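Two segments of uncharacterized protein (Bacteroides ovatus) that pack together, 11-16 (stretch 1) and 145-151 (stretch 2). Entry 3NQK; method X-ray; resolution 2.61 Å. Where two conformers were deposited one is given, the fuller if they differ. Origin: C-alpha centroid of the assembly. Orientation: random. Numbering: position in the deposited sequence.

Stretch 1 11-16: QYVSFK
Stretch 2 (145-151) KNYAKAL

Two extended segments of one chain, at least 133 residues apart in sequence wherever they touch, run nearly the same way: the directions from CA of Y12 to F15 and from CA of N146 to A150 differ by 20°. No hydrogen bond joins them; side chains pack against side chains and backbone carbonyls, burying 261 Å². S14 CA lies 5.3 Å from A148 CA, and F15 CA 6.6 Å from A150 CA.

Stretch 1 is a strand from Y12 to F15, with phi/psi of -115/133, -108/127, -150/170 and -89/149. Stretch 2 is likewise extended: N146 -144/114, Y147 -95/150, A148 -77/134, K149 -129/163, A150 -147/120. From Y147 to A150 the CA-to-CB bonds alternate: away at Y147 and K149, toward at A148 and A150; N146 points sideways. N146 is t (-171°), chi2 19°; Y147 has chi1 -29°, between wells, chi2 -85°; K149 is m, t, t, p, its NZ hydrogen-bonded elsewhere in the structure.

A148 is the residue most covered by the other stretch (73 Å²). Its CB sits 3.3 Å from V13 O and 4.0 Å from S14 CB. S14 is p (64°), while V13, t at 177°, has its nearest side-chain approach at CB, 6.1 Å from A148 CB.

Y12 leaves its backbone sideways, but chi1 t (-175°) with chi2 72° brings the ring's end nearer: OH lies 3.8 Å from A148 CA, and CZ 4.4 Å from A148 CB in apolar contact. N146 O approaches the ring edge, 4.2 Å from Y12 CE1.

The CA-to-CB bond of F15 points toward stretch 2. With chi1 m (-61°) and chi2 -76°, its ring stands across the A148–A150 backbone, with CD2 and CE2 on the side facing stretch 2: CD2 is 3.4 Å from A150 CB, a tight apolar contact, and 3.7 Å from K149 O, which meets the ring edge; CE2 is 3.8 Å from A148 O. The rule is large aromatics on one stretch set against alanines on the other.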

# COMPACT_ATOMS: atom_id res chain seq x y z
N GLN A 11 22.19 -12.65 -15.89
CA GLN A 11 21.03 -11.92 -15.28
C GLN A 11 19.70 -12.20 -16.01
O GLN A 11 19.63 -12.18 -17.23
CB GLN A 11 21.30 -10.43 -15.25
CG GLN A 11 22.37 -10.04 -14.27
CD GLN A 11 22.45 -8.56 -14.07
OE1 GLN A 11 22.60 -7.80 -15.02
NE2 GLN A 11 22.36 -8.13 -12.82
N TYR A 12 18.64 -12.38 -15.22
CA TYR A 12 17.34 -12.78 -15.73
C TYR A 12 16.32 -11.65 -15.49
O TYR A 12 16.26 -11.09 -14.39
CB TYR A 12 16.91 -14.08 -15.00
CG TYR A 12 15.61 -14.72 -15.48
CD1 TYR A 12 15.54 -15.38 -16.73
CD2 TYR A 12 14.48 -14.77 -14.65
CE1 TYR A 12 14.34 -15.99 -17.16
CE2 TYR A 12 13.28 -15.39 -15.08
CZ TYR A 12 13.23 -15.99 -16.33
OH TYR A 12 12.06 -16.60 -16.74
N VAL A 13 15.53 -11.32 -16.52
CA VAL A 13 14.52 -10.27 -16.42
C VAL A 13 13.14 -10.88 -16.41
O VAL A 13 12.78 -11.58 -17.33
CB VAL A 13 14.60 -9.31 -17.60
CG1 VAL A 13 13.47 -8.24 -17.51
CG2 VAL A 13 15.95 -8.65 -17.66
N SER A 14 12.33 -10.54 -15.40
CA SER A 14 11.02 -11.14 -15.24
C SER A 14 10.01 -10.21 -14.57
O SER A 14 10.35 -9.16 -14.05
CB SER A 14 11.14 -12.40 -14.42
OG SER A 14 11.58 -12.10 -13.12
N PHE A 15 8.74 -10.64 -14.59
CA PHE A 15 7.64 -9.91 -13.98
C PHE A 15 7.48 -10.33 -12.54
O PHE A 15 7.74 -11.48 -12.20
CB PHE A 15 6.33 -10.24 -14.70
CG PHE A 15 6.31 -9.87 -16.17
CD1 PHE A 15 6.16 -8.54 -16.56
CD2 PHE A 15 6.32 -10.84 -17.14
CE1 PHE A 15 6.08 -8.20 -17.88
CE2 PHE A 15 6.24 -10.51 -18.48
CZ PHE A 15 6.13 -9.18 -18.85
N LYS A 16 7.02 -9.42 -11.70
CA LYS A 16 6.72 -9.77 -10.31
C LYS A 16 5.36 -9.24 -9.87
O LYS A 16 5.24 -8.11 -9.39
CB LYS A 16 7.81 -9.26 -9.36
CG LYS A 16 8.15 -10.24 -8.24
CD LYS A 16 8.90 -11.49 -8.79
CE LYS A 16 9.47 -12.36 -7.66
NZ LYS A 16 8.42 -12.74 -6.64
N LYS A 145 15.95 -17.86 -25.92
CA LYS A 145 16.07 -19.24 -25.44
C LYS A 145 14.81 -19.66 -24.64
O LYS A 145 14.08 -20.56 -25.06
CB LYS A 145 17.33 -19.39 -24.57
N ASN A 146 14.59 -19.02 -23.48
CA ASN A 146 13.39 -19.28 -22.64
C ASN A 146 12.90 -17.97 -21.97
O ASN A 146 13.55 -17.44 -21.07
CB ASN A 146 13.69 -20.33 -21.58
CG ASN A 146 12.45 -20.79 -20.85
OD1 ASN A 146 11.32 -20.60 -21.32
ND2 ASN A 146 12.64 -21.40 -19.69
N TYR A 147 11.71 -17.52 -22.37
CA TYR A 147 11.25 -16.15 -22.09
C TYR A 147 10.38 -16.04 -20.83
O TYR A 147 9.64 -16.98 -20.48
CB TYR A 147 10.46 -15.62 -23.31
CG TYR A 147 10.91 -16.23 -24.65
CD1 TYR A 147 11.99 -15.68 -25.37
CD2 TYR A 147 10.27 -17.37 -25.18
CE1 TYR A 147 12.42 -16.26 -26.59
CE2 TYR A 147 10.69 -17.95 -26.40
CZ TYR A 147 11.77 -17.39 -27.09
OH TYR A 147 12.19 -17.95 -28.28
N ALA A 148 10.44 -14.87 -20.17
CA ALA A 148 9.64 -14.61 -18.97
C ALA A 148 8.21 -14.31 -19.35
O ALA A 148 7.95 -13.48 -20.21
CB ALA A 148 10.22 -13.47 -18.21
N LYS A 149 7.27 -14.92 -18.65
CA LYS A 149 5.88 -14.72 -18.99
C LYS A 149 5.05 -14.34 -17.78
O LYS A 149 5.49 -14.46 -16.64
CB LYS A 149 5.31 -15.96 -19.69
CG LYS A 149 5.76 -16.09 -21.19
CD LYS A 149 5.45 -17.47 -21.79
CE LYS A 149 5.85 -17.56 -23.27
NZ LYS A 149 7.31 -17.39 -23.49
N ALA A 150 3.87 -13.80 -18.05
CA ALA A 150 2.93 -13.41 -17.02
C ALA A 150 1.51 -13.61 -17.58
O ALA A 150 1.17 -13.08 -18.63
CB ALA A 150 3.15 -11.97 -16.61
N LEU A 151 0.73 -14.45 -16.92
CA LEU A 151 -0.64 -14.70 -17.35
C LEU A 151 -1.58 -14.06 -16.35
O LEU A 151 -1.94 -14.67 -15.31
CB LEU A 151 -0.89 -16.19 -17.50
CG LEU A 151 0.05 -16.88 -18.49
CD1 LEU A 151 -0.18 -18.41 -18.52
CD2 LEU A 151 -0.09 -16.28 -19.89